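Local coordinates for N-acetyltransferase (Staphylococcus aureus subsp. aureus, PDB 4M85), which probably transfers an acetyl group from acetyl-coenzyme A to an amine, as expected of a GNAT-fold N-acetyltransferase, at residues I5-P10 and H59-E64. Numbering follows the deposited sequence.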
ATOM      1  N   ILE A   5       4.120  16.308   3.920  1.00 24.06           N
ATOM      2  CA  ILE A   5       3.139  15.257   3.722  1.00 22.37           C
ATOM      3  C   ILE A   5       2.020  15.844   2.868  1.00 21.40           C
ATOM      4  O   ILE A   5       1.450  16.886   3.201  1.00 21.29           O
ATOM      5  CB  ILE A   5       2.630  14.716   5.062  1.00 22.39           C
ATOM      6  CG1 ILE A   5       3.773  13.995   5.798  1.00 21.24           C
ATOM      7  CG2 ILE A   5       1.462  13.754   4.856  1.00 21.51           C
ATOM      8  CD1 ILE A   5       3.498  13.798   7.271  1.00 22.13           C
ATOM      9  N   ARG A   6       1.759  15.208   1.732  1.00 19.96           N
ATOM     10  CA  ARG A   6       0.763  15.690   0.780  1.00 20.65           C
ATOM     11  C   ARG A   6       0.194  14.554  -0.047  1.00 21.26           C
ATOM     12  O   ARG A   6       0.742  13.436  -0.068  1.00 18.55           O
ATOM     13  CB  ARG A   6       1.396  16.716  -0.174  1.00 21.04           C
ATOM     14  CG  ARG A   6       2.678  16.221  -0.841  1.00 22.12           C
ATOM     15  CD  ARG A   6       3.033  16.949  -2.135  1.00 22.19           C
ATOM     16  NE  ARG A   6       4.252  16.390  -2.730  1.00 22.16           N
ATOM     17  CZ  ARG A   6       4.279  15.413  -3.641  1.00 21.85           C
ATOM     18  NH1 ARG A   6       3.162  14.855  -4.094  1.00 21.74           N
ATOM     19  NH2 ARG A   6       5.434  14.978  -4.098  1.00 21.68           N
ATOM     20  N   GLN A   7      -0.888  14.854  -0.765  1.00 23.47           N
ATOM     21  CA  GLN A   7      -1.458  13.902  -1.694  1.00 24.41           C
ATOM     22  C   GLN A   7      -0.448  13.602  -2.776  1.00 23.38           C
ATOM     23  O   GLN A   7       0.259  14.490  -3.249  1.00 23.80           O
ATOM     24  CB  GLN A   7      -2.732  14.428  -2.344  1.00 28.06           C
ATOM     25  CG  GLN A   7      -3.987  14.282  -1.515  1.00 32.22           C
ATOM     26  CD  GLN A   7      -4.459  12.842  -1.334  1.00 33.76           C
ATOM     27  OE1 GLN A   7      -5.040  12.528  -0.299  1.00 36.88           O
ATOM     28  NE2 GLN A   7      -4.215  11.968  -2.325  1.00 33.55           N
ATOM     29  N   ALA A   8      -0.395  12.334  -3.177  1.00 22.38           N
ATOM     30  CA  ALA A   8       0.419  11.908  -4.299  1.00 20.70           C
ATOM     31  C   ALA A   8      -0.054  12.635  -5.554  1.00 20.89           C
ATOM     32  O   ALA A   8      -1.214  13.031  -5.650  1.00 19.82           O
ATOM     33  CB  ALA A   8       0.292  10.406  -4.481  1.00 21.14           C
ATOM     34  N   ARG A   9       0.860  12.864  -6.486  1.00 21.14           N
ATOM     35  CA  ARG A   9       0.515  13.369  -7.800  1.00 21.77           C
ATOM     36  C   ARG A   9       0.973  12.342  -8.826  1.00 21.45           C
ATOM     37  O   ARG A   9       1.802  11.490  -8.510  1.00 19.55           O
ATOM     38  CB  ARG A   9       1.246  14.672  -8.062  1.00 24.61           C
ATOM     39  CG  ARG A   9       0.919  15.811  -7.108  1.00 26.34           C
ATOM     40  CD  ARG A   9       1.686  17.060  -7.539  1.00 27.94           C
ATOM     41  NE  ARG A   9       1.810  18.033  -6.450  1.00 30.85           N
ATOM     42  CZ  ARG A   9       2.930  18.312  -5.771  1.00 31.16           C
ATOM     43  NH1 ARG A   9       4.081  17.716  -6.028  1.00 31.53           N
ATOM     44  NH2 ARG A   9       2.890  19.222  -4.815  1.00 35.54           N
ATOM     45  N   PRO A  10       0.457  12.426 -10.062  1.00 21.70           N
ATOM     46  CA  PRO A  10       0.801  11.433 -11.091  1.00 21.45           C
ATOM     47  C   PRO A  10       2.298  11.194 -11.236  1.00 22.53           C
ATOM     48  O   PRO A  10       2.736  10.053 -11.400  1.00 19.94           O
ATOM     49  CB  PRO A  10       0.224  12.062 -12.360  1.00 21.64           C
ATOM     50  CG  PRO A  10      -1.011  12.761 -11.872  1.00 22.00           C
ATOM     51  CD  PRO A  10      -0.689  13.260 -10.483  1.00 21.54           C
ATOM     52  N   HIS A  59      -5.331   7.442  -3.767  1.00 19.97           N
ATOM     53  CA  HIS A  59      -5.427   6.694  -2.534  1.00 17.45           C
ATOM     54  C   HIS A  59      -4.160   6.856  -1.707  1.00 17.52           C
ATOM     55  O   HIS A  59      -4.006   6.163  -0.705  1.00 16.00           O
ATOM     56  CB  HIS A  59      -5.623   5.191  -2.805  1.00 17.72           C
ATOM     57  CG  HIS A  59      -6.881   4.866  -3.542  1.00 17.16           C
ATOM     58  ND1 HIS A  59      -7.082   3.656  -4.167  1.00 15.92           N
ATOM     59  CD2 HIS A  59      -7.982   5.614  -3.789  1.00 17.19           C
ATOM     60  CE1 HIS A  59      -8.278   3.655  -4.722  1.00 16.81           C
ATOM     61  NE2 HIS A  59      -8.833   4.836  -4.529  1.00 16.85           N
ATOM     62  N   ILE A  60      -3.249   7.740  -2.136  1.00 17.76           N
ATOM     63  CA  ILE A  60      -1.895   7.758  -1.592  1.00 16.92           C
ATOM     64  C   ILE A  60      -1.509   9.129  -1.053  1.00 16.80           C
ATOM     65  O   ILE A  60      -1.714  10.146  -1.725  1.00 15.82           O
ATOM     66  CB  ILE A  60      -0.867   7.291  -2.648  1.00 16.92           C
ATOM     67  CG1 ILE A  60      -1.235   5.872  -3.145  1.00 16.46           C
ATOM     68  CG2 ILE A  60       0.561   7.354  -2.069  1.00 16.72           C
ATOM     69  CD1 ILE A  60      -0.321   5.281  -4.206  1.00 16.51           C
ATOM     70  N   LEU A  61      -0.960   9.132   0.176  1.00 17.48           N
ATOM     71  CA  LEU A  61      -0.201  10.267   0.713  1.00 17.79           C
ATOM     72  C   LEU A  61       1.291   9.934   0.679  1.00 18.14           C
ATOM     73  O   LEU A  61       1.696   8.811   0.976  1.00 18.87           O
ATOM     74  CB  LEU A  61      -0.589  10.630   2.156  1.00 18.14           C
ATOM     75  CG  LEU A  61      -2.054  10.907   2.464  1.00 18.78           C
ATOM     76  CD1 LEU A  61      -2.151  11.193   3.942  1.00 19.31           C
ATOM     77  CD2 LEU A  61      -2.594  12.094   1.675  1.00 19.44           C
ATOM     78  N   VAL A  62       2.106  10.915   0.311  1.00 17.73           N
ATOM     79  CA  VAL A  62       3.539  10.728   0.262  1.00 17.89           C
ATOM     80  C   VAL A  62       4.194  11.653   1.270  1.00 18.31           C
ATOM     81  O   VAL A  62       3.645  12.730   1.586  1.00 18.36           O
ATOM     82  CB  VAL A  62       4.141  10.969  -1.148  1.00 17.21           C
ATOM     83  CG1 VAL A  62       3.490  10.038  -2.168  1.00 17.85           C
ATOM     84  CG2 VAL A  62       3.951  12.404  -1.610  1.00 17.82           C
ATOM     85  N   TYR A  63       5.349  11.199   1.760  1.00 18.21           N
ATOM     86  CA  TYR A  63       6.290  12.031   2.516  1.00 19.99           C
ATOM     87  C   TYR A  63       7.431  12.454   1.580  1.00 20.02           C
ATOM     88  O   TYR A  63       8.257  11.642   1.170  1.00 18.68           O
ATOM     89  CB  TYR A  63       6.835  11.288   3.732  1.00 20.00           C
ATOM     90  CG  TYR A  63       7.428  12.198   4.794  1.00 21.85           C
ATOM     91  CD1 TYR A  63       8.674  12.798   4.607  1.00 23.09           C
ATOM     92  CD2 TYR A  63       6.752  12.448   5.998  1.00 23.32           C
ATOM     93  CE1 TYR A  63       9.233  13.633   5.584  1.00 23.84           C
ATOM     94  CE2 TYR A  63       7.293  13.293   6.968  1.00 24.65           C
ATOM     95  CZ  TYR A  63       8.544  13.883   6.752  1.00 25.30           C
ATOM     96  OH  TYR A  63       9.121  14.704   7.711  1.00 25.22           O
ATOM     97  N   GLU A  64       7.436  13.730   1.239  1.00 21.43           N
ATOM     98  CA  GLU A  64       8.415  14.304   0.345  1.00 23.47           C
ATOM     99  C   GLU A  64       9.567  14.918   1.163  1.00 25.13           C
ATOM    100  O   GLU A  64       9.332  15.795   1.982  1.00 25.83           O
ATOM    101  CB  GLU A  64       7.731  15.359  -0.516  1.00 25.51           C
ATOM    102  CG  GLU A  64       8.628  15.974  -1.580  1.00 27.90           C
ATOM    103  CD  GLU A  64       7.979  17.139  -2.270  1.00 30.69           C
ATOM    104  OE1 GLU A  64       6.770  17.044  -2.611  1.00 34.09           O
ATOM    105  OE2 GLU A  64       8.682  18.159  -2.460  1.00 30.24           O
TER
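Arg-6 and Val-62 form the hydrogen-bonded pair of an antiparallel ladder that joins strand 4-7, outermost in the sheet of this GNAT fold, to strand 60-65. Val-62 N gives to Arg-6 O at 2.9 Å with an N-H...O angle of 167°, and Arg-6 N gives to Val-62 O at 3.1 Å. Ile-5 with Tyr-63 and Gln-7 with Leu-61 flank it as non-hydrogen-bonded pairs. Past the end of the short strand the ladder gains one more bond, Ala-8 N to Ile-60 O.

One face of the sheet here carries Ile-5 and Tyr-63; the other combines Ala-8, Ile-60 and Val-62 with the charge of Arg-6. On the first, CG1 and CD1 of Ile-5 meet ring atoms CD2 and CE2 of Tyr-63, Ile-5 CG1 reaching Tyr-63 CD2 at 3.4 Å, and both residues also touch helix 130-140. On the second, the Ala-8 methyl rests on CB and CG2 of Ile-60 and on CG1 of Val-62; Ile-16 of helix 13-26 touches all three residues.

Arg-6 makes a side-on salt bridge to Glu-64, the two planes 67° apart: Glu-64 OE1 takes Arg-6 NE at 2.6 Å nearly along its C-O axis and Arg-6 NH2 at 2.9 Å from above the carboxylate plane. With CG between backbone N and carbonyl carbon (chi1 52°) and the chain extended to NE, the Arg-6 guanidinium is brought over Val-62 CG2, which lies 3.6 Å from Arg-6 CZ, offset toward the rim; Arg-9 NH1 lies over the opposite face. Arg-6 NH1 donates to Gln-7 O, which lies near the guanidinium plane and, with the Glu-64 bonds, helps fix its rotation. Farther out, Asp-12 OD2 takes both Arg-6 NH1, in a salt bridge, and the backbone N of Arg-9.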